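Long-range contacts in Mgp-operon protein 3 (Mycoplasma pneumoniae M129, PDB 6TM0), which probably helps the bacterium adhere to host cells as a membrane-bound adhesin, apparently by binding sialic acid-containing sugars: residues 887-892 against 921-926; 850-855 against 869-874; 775-780 against 803-808; 549-554 against 782-787. All coordinates share one frame; numbering follows the deposited sequence.

Contact 1: residues 887-892 against 921-926; sequences GYAVIT and GIASSQ
Ser924 N reaches Tyr888 O (2.8 Å, N-H...O angle 164°), and Tyr888 N answers to Ser924 O, so the two residues form an antiparallel hydrogen-bonded pair. The return bond is the more bent: its donor stands 41° above the carbonyl plane of Ser924. Next along, Ala889 and Ala923 make the non-hydrogen-bonded pair, and their small methyls suit a place where the CA atoms are 4.1 Å apart. Beyond them Val890 N lies almost in line with the C=O of Ile922, although its N-H is bent away from the oxygen.

On the face opposite the alanines, Tyr888 holds CG between its backbone N and carbonyl carbon (chi1 57°), which folds the ring back over the partner strand. Ser924 N lies 3.9 Å above one ring face, offset toward the rim. The small side chain of Ser924 leaves room for the ring, its CB lying 3.4 Å from Tyr888 CE2, while Tyr888 CE1 touches Ile922 CG2 at 3.8 Å. Val890 and Ile922 lie side by side, their CG2 methyls 3.7 Å apart. The hydroxyls of Tyr888 and Tyr956 share a weak hydrogen bond.

Strand 888-896 also pairs with strand 862-868 and, further along, with 914-920, after which the chain turns a corner at Gly921 into strand 922-924. Val942 of strand 939-944, with Leu929 and Ile932 of 929-933, packs on Tyr888, Val890 and Ile922, joining this sheet to the next.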
loop_
_atom_site.group_PDB
_atom_site.type_symbol
_atom_site.label_atom_id
_atom_site.label_comp_id
_atom_site.label_asym_id
_atom_site.label_seq_id
_atom_site.Cartn_x
_atom_site.Cartn_y
_atom_site.Cartn_z
ATOM N N GLY A 887 -24.805 0.435 -8.939
ATOM C CA GLY A 887 -24.642 1.856 -8.694
ATOM C C GLY A 887 -23.246 2.391 -8.909
ATOM O O GLY A 887 -22.320 1.655 -9.270
ATOM N N TYR A 888 -23.103 3.692 -8.667
ATOM C CA TYR A 888 -21.860 4.436 -8.830
ATOM C C TYR A 888 -21.921 5.730 -7.995
ATOM O O TYR A 888 -23.010 6.176 -7.616
ATOM C CB TYR A 888 -21.636 4.764 -10.334
ATOM C CG TYR A 888 -22.778 5.546 -10.933
ATOM C CD1 TYR A 888 -22.838 6.929 -10.811
ATOM C CD2 TYR A 888 -23.837 4.898 -11.557
ATOM C CE1 TYR A 888 -23.923 7.653 -11.293
ATOM C CE2 TYR A 888 -24.919 5.612 -12.068
ATOM C CZ TYR A 888 -24.964 6.991 -11.925
ATOM O OH TYR A 888 -26.040 7.716 -12.390
ATOM N N ALA A 889 -20.750 6.343 -7.756
ATOM C CA ALA A 889 -20.612 7.605 -7.038
ATOM C C ALA A 889 -19.402 8.335 -7.570
ATOM O O ALA A 889 -18.369 7.701 -7.805
ATOM C CB ALA A 889 -20.448 7.349 -5.545
ATOM N N VAL A 890 -19.514 9.665 -7.740
ATOM C CA VAL A 890 -18.420 10.512 -8.229
ATOM C C VAL A 890 -17.980 11.560 -7.169
ATOM O O VAL A 890 -18.819 12.213 -6.540
ATOM C CB VAL A 890 -18.754 11.145 -9.617
ATOM C CG1 VAL A 890 -17.659 12.096 -10.110
ATOM C CG2 VAL A 890 -19.001 10.061 -10.650
ATOM N N ILE A 891 -16.653 11.687 -6.973
ATOM C CA ILE A 891 -16.057 12.684 -6.082
ATOM C C ILE A 891 -15.269 13.676 -6.953
ATOM O O ILE A 891 -14.607 13.279 -7.927
ATOM C CB ILE A 891 -15.156 12.083 -4.945
ATOM C CG1 ILE A 891 -15.948 11.142 -4.006
ATOM C CG2 ILE A 891 -14.456 13.196 -4.139
ATOM C CD1 ILE A 891 -15.142 10.500 -2.812
ATOM N N THR A 892 -15.347 14.965 -6.582
ATOM C CA THR A 892 -14.609 16.050 -7.207
ATOM C C THR A 892 -13.614 16.542 -6.177
ATOM O O THR A 892 -13.980 16.830 -5.030
ATOM C CB THR A 892 -15.525 17.229 -7.574
ATOM O OG1 THR A 892 -16.616 16.751 -8.340
ATOM C CG2 THR A 892 -14.792 18.334 -8.334
ATOM N N GLY A 921 -22.689 15.006 -6.536
ATOM C CA GLY A 921 -24.062 14.681 -6.918
ATOM C C GLY A 921 -24.267 13.647 -8.010
ATOM O O GLY A 921 -25.412 13.248 -8.271
ATOM N N ILE A 922 -23.184 13.222 -8.676
ATOM C CA ILE A 922 -23.282 12.153 -9.666
ATOM C C ILE A 922 -23.171 10.849 -8.865
ATOM O O ILE A 922 -22.077 10.438 -8.476
ATOM C CB ILE A 922 -22.232 12.244 -10.800
ATOM C CG1 ILE A 922 -22.308 13.595 -11.551
ATOM C CG2 ILE A 922 -22.374 11.041 -11.743
ATOM C CD1 ILE A 922 -21.174 13.850 -12.521
ATOM N N ALA A 923 -24.318 10.274 -8.528
ATOM C CA ALA A 923 -24.414 9.048 -7.742
ATOM C C ALA A 923 -25.731 8.339 -8.018
ATOM O O ALA A 923 -26.743 8.978 -8.353
ATOM C CB ALA A 923 -24.292 9.356 -6.256
ATOM N N SER A 924 -25.699 7.009 -7.915
ATOM C CA SER A 924 -26.852 6.134 -8.088
ATOM C C SER A 924 -26.551 4.800 -7.431
ATOM O O SER A 924 -25.387 4.476 -7.175
ATOM C CB SER A 924 -27.224 5.967 -9.562
ATOM O OG SER A 924 -28.381 5.170 -9.760
ATOM N N SER A 925 -27.608 4.069 -7.087
ATOM C CA SER A 925 -27.527 2.759 -6.452
ATOM C C SER A 925 -28.502 1.877 -7.225
ATOM O O SER A 925 -29.221 1.062 -6.634
ATOM C CB SER A 925 -27.925 2.868 -4.979
ATOM O OG SER A 925 -29.219 3.438 -4.843
ATOM N N GLN A 926 -28.540 2.066 -8.561
ATOM C CA GLN A 926 -29.492 1.351 -9.397
ATOM C C GLN A 926 -28.901 0.616 -10.594
ATOM O O GLN A 926 -29.189 -0.574 -10.758
ATOM C CB GLN A 926 -30.612 2.302 -9.862
ATOM C CG GLN A 926 -31.485 2.853 -8.721
ATOM C CD GLN A 926 -31.894 4.286 -8.950
ATOM O OE1 GLN A 926 -33.032 4.573 -9.341
ATOM N NE2 GLN A 926 -30.979 5.228 -8.715
#

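Contact 2: residues 850-855 against 869-874; sequences TLKDVT and NGEKPT
Glu871 reaches across to Thr850 with its first carbon: CB lies 3.9 Å from Thr850 CA and almost as near Thr850 CB, an aliphatic contact at the base of an otherwise polar side chain. From there CG is set anti to the carbonyl carbon (chi1 -71°) and the chain runs on extended, carrying the carboxylate past Leu851 to Lys852. OE1 comes to rest 3.7 Å from Lys852 CB, beside the root of that lysine, and the two side chains cross at about a right angle. OE2 lies 4.0 Å from Leu851 O, two acceptors with no bond between them. No salt bridge forms, since Lys852 NZ stays 5.1 Å from Glu871 OE1, although the opposite charges may still attract at that range.

The two branches of Thr850 go to different partners. Its methyl CG2 packs on Lys872 CG at 3.7 Å, whereas OG1 bonds to Asp847 O. Lys872 offers its backbone N as well as the first part of its aliphatic chain to that methyl, and sends NZ to Asn884 O. The same backbone N is tied to Asn869 O (3.0 Å), closing the short 3-10 turn 869-871 that presents Glu871 to the strand.

Strand 851-857 pairs antiparallel with 862-868, and Lys852 and Asp853 together face Thr866 in a classic beta bulge. The turn 869-871 follows directly on that second strand. Leu851 rests on Thr780 of strand 779-786, while Pro873 leads the loop away against helix 360-365.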
loop_
_atom_site.group_PDB
_atom_site.type_symbol
_atom_site.label_atom_id
_atom_site.label_comp_id
_atom_site.label_asym_id
_atom_site.label_seq_id
_atom_site.Cartn_x
_atom_site.Cartn_y
_atom_site.Cartn_z
ATOM N N THR A 850 -13.558 0.533 -4.676
ATOM C CA THR A 850 -14.299 0.484 -5.923
ATOM C C THR A 850 -13.929 1.642 -6.883
ATOM O O THR A 850 -14.747 2.009 -7.726
ATOM C CB THR A 850 -15.802 0.387 -5.605
ATOM O OG1 THR A 850 -16.253 1.558 -4.920
ATOM C CG2 THR A 850 -16.149 -0.849 -4.791
ATOM N N LEU A 851 -12.699 2.191 -6.800
ATOM C CA LEU A 851 -12.305 3.270 -7.709
ATOM C C LEU A 851 -11.987 2.706 -9.072
ATOM O O LEU A 851 -11.025 1.946 -9.223
ATOM C CB LEU A 851 -11.146 4.130 -7.182
ATOM C CG LEU A 851 -10.626 5.210 -8.132
ATOM C CD1 LEU A 851 -11.485 6.448 -8.084
ATOM C CD2 LEU A 851 -9.217 5.571 -7.804
ATOM N N LYS A 852 -12.837 3.074 -10.064
ATOM C CA LYS A 852 -12.717 2.638 -11.445
ATOM C C LYS A 852 -11.812 3.578 -12.235
ATOM O O LYS A 852 -10.914 3.104 -12.944
ATOM C CB LYS A 852 -14.100 2.491 -12.104
ATOM C CG LYS A 852 -14.040 1.953 -13.535
ATOM C CD LYS A 852 -15.415 1.691 -14.153
ATOM C CE LYS A 852 -15.346 1.417 -15.650
ATOM N NZ LYS A 852 -14.532 0.205 -15.988
ATOM N N ASP A 853 -12.040 4.904 -12.117
ATOM C CA ASP A 853 -11.255 5.883 -12.864
ATOM C C ASP A 853 -10.989 7.193 -12.132
ATOM O O ASP A 853 -11.769 7.618 -11.278
ATOM C CB ASP A 853 -11.933 6.151 -14.217
ATOM C CG ASP A 853 -11.020 6.765 -15.269
ATOM O OD1 ASP A 853 -11.092 7.999 -15.469
ATOM O OD2 ASP A 853 -10.234 6.007 -15.899
ATOM N N VAL A 854 -9.859 7.816 -12.475
ATOM C CA VAL A 854 -9.431 9.141 -12.022
ATOM C C VAL A 854 -9.260 9.924 -13.306
ATOM O O VAL A 854 -8.786 9.368 -14.293
ATOM C CB VAL A 854 -8.121 9.173 -11.198
ATOM C CG1 VAL A 854 -8.146 10.329 -10.208
ATOM C CG2 VAL A 854 -7.853 7.855 -10.481
ATOM N N THR A 855 -9.657 11.184 -13.326
ATOM C CA THR A 855 -9.613 12.011 -14.533
ATOM C C THR A 855 -9.407 13.460 -14.130
ATOM O O THR A 855 -10.095 13.967 -13.252
ATOM C CB THR A 855 -10.931 11.774 -15.366
ATOM O OG1 THR A 855 -10.790 10.601 -16.164
ATOM C CG2 THR A 855 -11.323 12.946 -16.273
ATOM N N ASN A 869 -19.683 0.530 -7.934
ATOM C CA ASN A 869 -20.122 -0.472 -6.954
ATOM C C ASN A 869 -19.844 -1.922 -7.370
ATOM O O ASN A 869 -19.586 -2.755 -6.510
ATOM C CB ASN A 869 -21.605 -0.294 -6.609
ATOM C CG ASN A 869 -21.977 1.014 -5.944
ATOM O OD1 ASN A 869 -21.476 2.095 -6.286
ATOM N ND2 ASN A 869 -22.902 0.946 -4.996
ATOM N N GLY A 870 -19.865 -2.192 -8.675
ATOM C CA GLY A 870 -19.601 -3.514 -9.244
ATOM C C GLY A 870 -18.235 -4.096 -8.927
ATOM O O GLY A 870 -18.024 -5.306 -9.062
ATOM N N GLU A 871 -17.302 -3.239 -8.489
ATOM C CA GLU A 871 -15.955 -3.657 -8.128
ATOM C C GLU A 871 -15.906 -4.286 -6.723
ATOM O O GLU A 871 -14.877 -4.868 -6.347
ATOM C CB GLU A 871 -14.964 -2.510 -8.305
ATOM C CG GLU A 871 -14.713 -2.197 -9.768
ATOM C CD GLU A 871 -13.359 -1.614 -10.125
ATOM O OE1 GLU A 871 -13.273 -0.968 -11.195
ATOM O OE2 GLU A 871 -12.385 -1.808 -9.359
ATOM N N LYS A 872 -17.045 -4.203 -5.968
ATOM C CA LYS A 872 -17.236 -4.817 -4.646
ATOM C C LYS A 872 -17.265 -6.338 -4.820
ATOM O O LYS A 872 -17.763 -6.817 -5.843
ATOM C CB LYS A 872 -18.580 -4.399 -4.015
ATOM C CG LYS A 872 -18.580 -3.102 -3.229
ATOM C CD LYS A 872 -19.873 -2.970 -2.425
ATOM C CE LYS A 872 -20.416 -1.559 -2.389
ATOM N NZ LYS A 872 -21.681 -1.467 -1.612
ATOM N N PRO A 873 -16.820 -7.126 -3.820
ATOM C CA PRO A 873 -16.877 -8.588 -3.959
ATOM C C PRO A 873 -18.299 -9.118 -4.037
ATOM O O PRO A 873 -19.260 -8.374 -3.837
ATOM C CB PRO A 873 -16.162 -9.091 -2.711
ATOM C CG PRO A 873 -15.359 -7.920 -2.224
ATOM C CD PRO A 873 -16.211 -6.744 -2.533
ATOM N N THR A 874 -18.429 -10.403 -4.365
ATOM C CA THR A 874 -19.724 -11.062 -4.535
ATOM C C THR A 874 -20.376 -11.444 -3.192
ATOM O O THR A 874 -21.595 -11.310 -3.059
ATOM C CB THR A 874 -19.599 -12.233 -5.508
ATOM O OG1 THR A 874 -18.227 -12.373 -5.909
ATOM C CG2 THR A 874 -20.469 -12.055 -6.731
#

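Contact 3: residues 775-780 against 803-808; sequences LLNFGT and LLVRGG
Arg806 spreads along residues 776-778 and gives up more surface to the contact than any other residue. Its side chain bends at chi3 (62°), bringing NH1 to Leu776 O at 2.7 Å; the donor lies in the carbonyl plane, although the oxygen is tilted 24° from the guanidinium plane. NE forms a salt bridge with Asp769 and NH2 bonds to Asn773 O, so a buried guanidinium is met by one acidic side chain and two main-chain carbonyls. An arginine suits such a place because its several N-H groups point in different directions. The backbone N of Arg806 is held as well, by Asn777 OD1 (3.2 Å) and more weakly by Phe778 O. Asn777 slides past the arginine in the opposite direction, its amide plane 78° from the guanidinium, and passes its ND2 to Leu733 O.

Thr780 and Leu804 form the regular end of the contact, an antiparallel hydrogen-bonded pair: Thr780 N to Leu804 O at 2.8 Å and Leu804 N to Thr780 O at 3.0 Å. The branches of Thr780 divide the work, CG2 lying 3.6 Å from Leu804 O and OG1 bonding to Asp471. Before it, Gly779 faces Val805 in a non-hydrogen-bonded pair.

Residues 805-808 make a type II turn, with Gly807 at the third position where a positive phi is usual. This tight hairpin joins strands 799-805 and 808-815. With 779-786 and 834-838 they build an antiparallel meander, consistent with a blade of the beta-propeller to which this adhesin family is related.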
loop_
_atom_site.group_PDB
_atom_site.type_symbol
_atom_site.label_atom_id
_atom_site.label_comp_id
_atom_site.label_asym_id
_atom_site.label_seq_id
_atom_site.Cartn_x
_atom_site.Cartn_y
_atom_site.Cartn_z
ATOM N N LEU A 775 -8.494 0.714 11.577
ATOM C CA LEU A 775 -7.134 0.663 12.107
ATOM C C LEU A 775 -6.075 0.887 11.027
ATOM O O LEU A 775 -5.049 1.509 11.293
ATOM C CB LEU A 775 -6.952 -0.735 12.779
ATOM C CG LEU A 775 -5.818 -1.052 13.823
ATOM C CD1 LEU A 775 -4.558 -1.510 13.173
ATOM C CD2 LEU A 775 -5.620 0.011 14.917
ATOM N N LEU A 776 -6.323 0.377 9.818
ATOM C CA LEU A 776 -5.370 0.432 8.711
ATOM C C LEU A 776 -5.645 1.513 7.693
ATOM O O LEU A 776 -6.806 1.746 7.354
ATOM C CB LEU A 776 -5.328 -0.942 8.012
ATOM C CG LEU A 776 -5.045 -2.151 8.907
ATOM C CD1 LEU A 776 -5.207 -3.419 8.146
ATOM C CD2 LEU A 776 -3.668 -2.067 9.541
ATOM N N ASN A 777 -4.584 2.167 7.186
ATOM C CA ASN A 777 -4.781 3.195 6.166
ATOM C C ASN A 777 -4.523 2.654 4.783
ATOM O O ASN A 777 -3.635 1.809 4.585
ATOM C CB ASN A 777 -3.959 4.462 6.419
ATOM C CG ASN A 777 -4.569 5.734 5.834
ATOM O OD1 ASN A 777 -5.356 5.724 4.884
ATOM N ND2 ASN A 777 -4.211 6.876 6.383
ATOM N N PHE A 778 -5.307 3.155 3.815
ATOM C CA PHE A 778 -5.213 2.783 2.408
ATOM C C PHE A 778 -5.203 4.051 1.566
ATOM O O PHE A 778 -5.905 4.999 1.905
ATOM C CB PHE A 778 -6.372 1.841 2.077
ATOM C CG PHE A 778 -6.922 1.837 0.678
ATOM C CD1 PHE A 778 -7.973 2.674 0.327
ATOM C CD2 PHE A 778 -6.466 0.926 -0.258
ATOM C CE1 PHE A 778 -8.505 2.643 -0.951
ATOM C CE2 PHE A 778 -7.004 0.896 -1.537
ATOM C CZ PHE A 778 -8.029 1.743 -1.869
ATOM N N GLY A 779 -4.381 4.062 0.517
ATOM C CA GLY A 779 -4.229 5.182 -0.413
ATOM C C GLY A 779 -4.496 4.758 -1.842
ATOM O O GLY A 779 -3.946 3.753 -2.297
ATOM N N THR A 780 -5.335 5.517 -2.567
ATOM C CA THR A 780 -5.731 5.208 -3.949
ATOM C C THR A 780 -5.899 6.437 -4.836
ATOM O O THR A 780 -6.215 7.521 -4.352
ATOM C CB THR A 780 -7.039 4.383 -3.938
ATOM O OG1 THR A 780 -7.249 3.750 -5.198
ATOM C CG2 THR A 780 -8.273 5.199 -3.537
ATOM N N LEU A 803 -4.531 12.578 -4.110
ATOM C CA LEU A 803 -4.897 11.189 -3.873
ATOM C C LEU A 803 -5.877 11.069 -2.732
ATOM O O LEU A 803 -5.937 11.932 -1.846
ATOM C CB LEU A 803 -3.680 10.258 -3.673
ATOM C CG LEU A 803 -2.889 10.414 -2.373
ATOM C CD1 LEU A 803 -2.650 9.083 -1.745
ATOM C CD2 LEU A 803 -1.613 11.180 -2.612
ATOM N N LEU A 804 -6.638 9.985 -2.755
ATOM C CA LEU A 804 -7.636 9.714 -1.746
ATOM C C LEU A 804 -7.111 8.655 -0.800
ATOM O O LEU A 804 -6.712 7.569 -1.246
ATOM C CB LEU A 804 -8.930 9.239 -2.425
ATOM C CG LEU A 804 -10.046 10.257 -2.642
ATOM C CD1 LEU A 804 -9.536 11.587 -3.186
ATOM C CD2 LEU A 804 -11.054 9.711 -3.589
ATOM N N VAL A 805 -7.051 9.010 0.497
ATOM C CA VAL A 805 -6.675 8.141 1.612
ATOM C C VAL A 805 -7.919 8.022 2.502
ATOM O O VAL A 805 -8.865 8.800 2.332
ATOM C CB VAL A 805 -5.416 8.583 2.418
ATOM C CG1 VAL A 805 -4.221 8.827 1.515
ATOM C CG2 VAL A 805 -5.699 9.790 3.313
ATOM N N ARG A 806 -7.920 7.069 3.444
ATOM C CA ARG A 806 -9.056 6.883 4.341
ATOM C C ARG A 806 -9.278 8.132 5.221
ATOM O O ARG A 806 -8.447 8.467 6.069
ATOM C CB ARG A 806 -8.876 5.637 5.216
ATOM C CG ARG A 806 -8.655 4.340 4.453
ATOM C CD ARG A 806 -8.717 3.153 5.391
ATOM N NE ARG A 806 -10.033 3.046 6.028
ATOM C CZ ARG A 806 -10.374 2.134 6.930
ATOM N NH1 ARG A 806 -9.488 1.235 7.345
ATOM N NH2 ARG A 806 -11.602 2.120 7.433
ATOM N N GLY A 807 -10.369 8.834 4.963
ATOM C CA GLY A 807 -10.737 10.001 5.745
ATOM C C GLY A 807 -10.544 11.372 5.131
ATOM O O GLY A 807 -11.013 12.364 5.705
ATOM N N GLY A 808 -9.860 11.454 4.000
ATOM C CA GLY A 808 -9.646 12.760 3.389
ATOM C C GLY A 808 -8.728 12.783 2.200
ATOM O O GLY A 808 -8.021 11.812 1.953
#

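Contact 4: residues 549-554 against 782-787; sequences HLVFAA and LKAGVD
Leu782 presses both its methyls onto the strand 549-554. CD1 meets Ala553 CB at 3.6 Å, and CD2 settles over the backbone beside it, 3.7 Å from Val551 O and 3.9 Å from Phe552 CA. With CG anti to the backbone N (chi1 177°), the fork reaches the facing strand, CD1 at Ala553 and CD2 one step back along the chain. Val551 answers from the other strand at about a right angle, its CG2 touching Leu782 CD2 at 3.9 Å and Ala784 CB at 4.1 Å. No hydrogen bond crosses the contact: it is made of hydrocarbon meeting hydrocarbon and main chain. The strand axes come within 7.6 Å, too far apart for backbone pairing, and run 148° apart in direction. Each alanine meets a larger side chain of the facing strand, Ala553 against Leu782 and Ala784 against Val551, and its small size leaves room for it.

A second shell sets these groups in place. Leu782 also leans on Ala801 and Leu803, and Ala553 shares Leu803 with it. Val546 touches both Val551 and Ala784, while Ile698 backs Val551 from another strand. Asp544 links the two layers: its backbone pairs with Val551 and its carboxylate accepts a bond from Ala784 N.

Strand 549-563 is flanked in its own sheet by 538-546 and 693-699. Strand 779-786 belongs to a different sheet with 799-805 as its neighbour, and the two sheets pack here through buried aliphatic side chains.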
loop_
_atom_site.group_PDB
_atom_site.type_symbol
_atom_site.label_atom_id
_atom_site.label_comp_id
_atom_site.label_asym_id
_atom_site.label_seq_id
_atom_site.Cartn_x
_atom_site.Cartn_y
_atom_site.Cartn_z
ATOM N N HIS A 549 8.373 14.346 -15.974
ATOM C CA HIS A 549 8.768 13.747 -14.694
ATOM C C HIS A 549 7.683 12.827 -14.168
ATOM O O HIS A 549 6.487 13.082 -14.369
ATOM C CB HIS A 549 9.077 14.827 -13.637
ATOM C CG HIS A 549 10.364 15.558 -13.860
ATOM N ND1 HIS A 549 10.488 16.521 -14.850
ATOM C CD2 HIS A 549 11.539 15.456 -13.198
ATOM C CE1 HIS A 549 11.731 16.957 -14.772
ATOM N NE2 HIS A 549 12.404 16.352 -13.787
ATOM N N LEU A 550 8.107 11.773 -13.458
ATOM C CA LEU A 550 7.175 10.819 -12.877
ATOM C C LEU A 550 6.934 11.122 -11.408
ATOM O O LEU A 550 7.887 11.274 -10.641
ATOM C CB LEU A 550 7.668 9.375 -13.061
ATOM C CG LEU A 550 6.650 8.310 -12.666
ATOM C CD1 LEU A 550 6.138 7.571 -13.867
ATOM C CD2 LEU A 550 7.202 7.364 -11.610
ATOM N N VAL A 551 5.656 11.203 -11.017
ATOM C CA VAL A 551 5.259 11.402 -9.624
ATOM C C VAL A 551 4.608 10.117 -9.116
ATOM O O VAL A 551 3.968 9.392 -9.882
ATOM C CB VAL A 551 4.417 12.676 -9.347
ATOM C CG1 VAL A 551 5.062 13.909 -9.964
ATOM C CG2 VAL A 551 2.981 12.527 -9.823
ATOM N N PHE A 552 4.797 9.815 -7.842
ATOM C CA PHE A 552 4.198 8.630 -7.238
ATOM C C PHE A 552 3.914 8.876 -5.746
ATOM O O PHE A 552 4.382 9.852 -5.157
ATOM C CB PHE A 552 5.072 7.364 -7.474
ATOM C CG PHE A 552 6.258 7.249 -6.546
ATOM C CD1 PHE A 552 7.422 7.970 -6.786
ATOM C CD2 PHE A 552 6.181 6.481 -5.387
ATOM C CE1 PHE A 552 8.494 7.913 -5.894
ATOM C CE2 PHE A 552 7.249 6.437 -4.488
ATOM C CZ PHE A 552 8.398 7.147 -4.753
ATOM N N ALA A 553 3.125 7.977 -5.171
ATOM C CA ALA A 553 2.717 7.930 -3.780
ATOM C C ALA A 553 2.363 6.476 -3.473
ATOM O O ALA A 553 1.819 5.763 -4.341
ATOM C CB ALA A 553 1.507 8.817 -3.541
ATOM N N ALA A 554 2.706 6.042 -2.239
ATOM C CA ALA A 554 2.442 4.717 -1.692
ATOM C C ALA A 554 2.558 4.776 -0.189
ATOM O O ALA A 554 3.246 5.641 0.350
ATOM C CB ALA A 554 3.451 3.701 -2.231
ATOM N N LEU A 782 -3.743 8.209 -7.261
ATOM C CA LEU A 782 -2.851 9.346 -7.440
ATOM C C LEU A 782 -2.942 9.892 -8.882
ATOM O O LEU A 782 -2.776 9.141 -9.844
ATOM C CB LEU A 782 -1.402 9.027 -7.052
ATOM C CG LEU A 782 -0.455 10.194 -7.298
ATOM C CD1 LEU A 782 -0.051 10.868 -6.028
ATOM C CD2 LEU A 782 0.667 9.829 -8.276
ATOM N N LYS A 783 -3.252 11.186 -9.007
ATOM C CA LYS A 783 -3.356 11.869 -10.279
ATOM C C LYS A 783 -2.742 13.226 -10.182
ATOM O O LYS A 783 -3.100 14.013 -9.301
ATOM C CB LYS A 783 -4.816 12.005 -10.739
ATOM C CG LYS A 783 -5.119 11.242 -12.026
ATOM C CD LYS A 783 -4.832 12.019 -13.303
ATOM C CE LYS A 783 -4.858 11.126 -14.516
ATOM N NZ LYS A 783 -6.215 10.576 -14.799
ATOM N N ALA A 784 -1.815 13.505 -11.107
ATOM C CA ALA A 784 -1.139 14.790 -11.242
ATOM C C ALA A 784 -2.070 15.702 -12.022
ATOM O O ALA A 784 -3.121 15.246 -12.492
ATOM C CB ALA A 784 0.162 14.607 -12.000
ATOM N N GLY A 785 -1.692 16.967 -12.166
ATOM C CA GLY A 785 -2.500 17.914 -12.918
ATOM C C GLY A 785 -1.956 19.316 -12.917
ATOM O O GLY A 785 -1.642 19.859 -11.853
ATOM N N VAL A 786 -1.855 19.915 -14.113
ATOM C CA VAL A 786 -1.315 21.268 -14.250
ATOM C C VAL A 786 -2.392 22.314 -14.013
ATOM O O VAL A 786 -3.429 22.295 -14.679
ATOM C CB VAL A 786 -0.543 21.497 -15.570
ATOM C CG1 VAL A 786 0.069 22.894 -15.600
ATOM C CG2 VAL A 786 0.541 20.440 -15.766
ATOM N N ASP A 787 -2.128 23.228 -13.057
ATOM C CA ASP A 787 -3.003 24.328 -12.661
ATOM C C ASP A 787 -3.252 25.237 -13.865
ATOM O O ASP A 787 -2.287 25.792 -14.405
ATOM C CB ASP A 787 -2.371 25.112 -11.495
ATOM C CG ASP A 787 -3.260 26.129 -10.792
ATOM O OD1 ASP A 787 -4.477 26.194 -11.113
ATOM O OD2 ASP A 787 -2.743 26.863 -9.919
#

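In the fold
Contacts 3 and 4 are buried, contact 1 partly so, and contact 2 lies at the surface. Contacts 3 and 4 share strand 779-786, which is hydrogen-bonded antiparallel to 799-805 in the former and packs against another sheet in the latter; Leu803 of contact 3 links the two. Contacts 1 and 2 reach a second antiparallel sheet and meet where Gly887 O probably accepts a bond from Asn869 N. Ile891 of contact 1 touches Leu804 of contact 3. Chemistry follows place: ladders of backbone bonds in contacts 1 and 3, a buried charge in contact 3, apolar packing without hydrogen bonds in contact 4, and mixed aliphatic and polar packing without cross-bonds in contact 2.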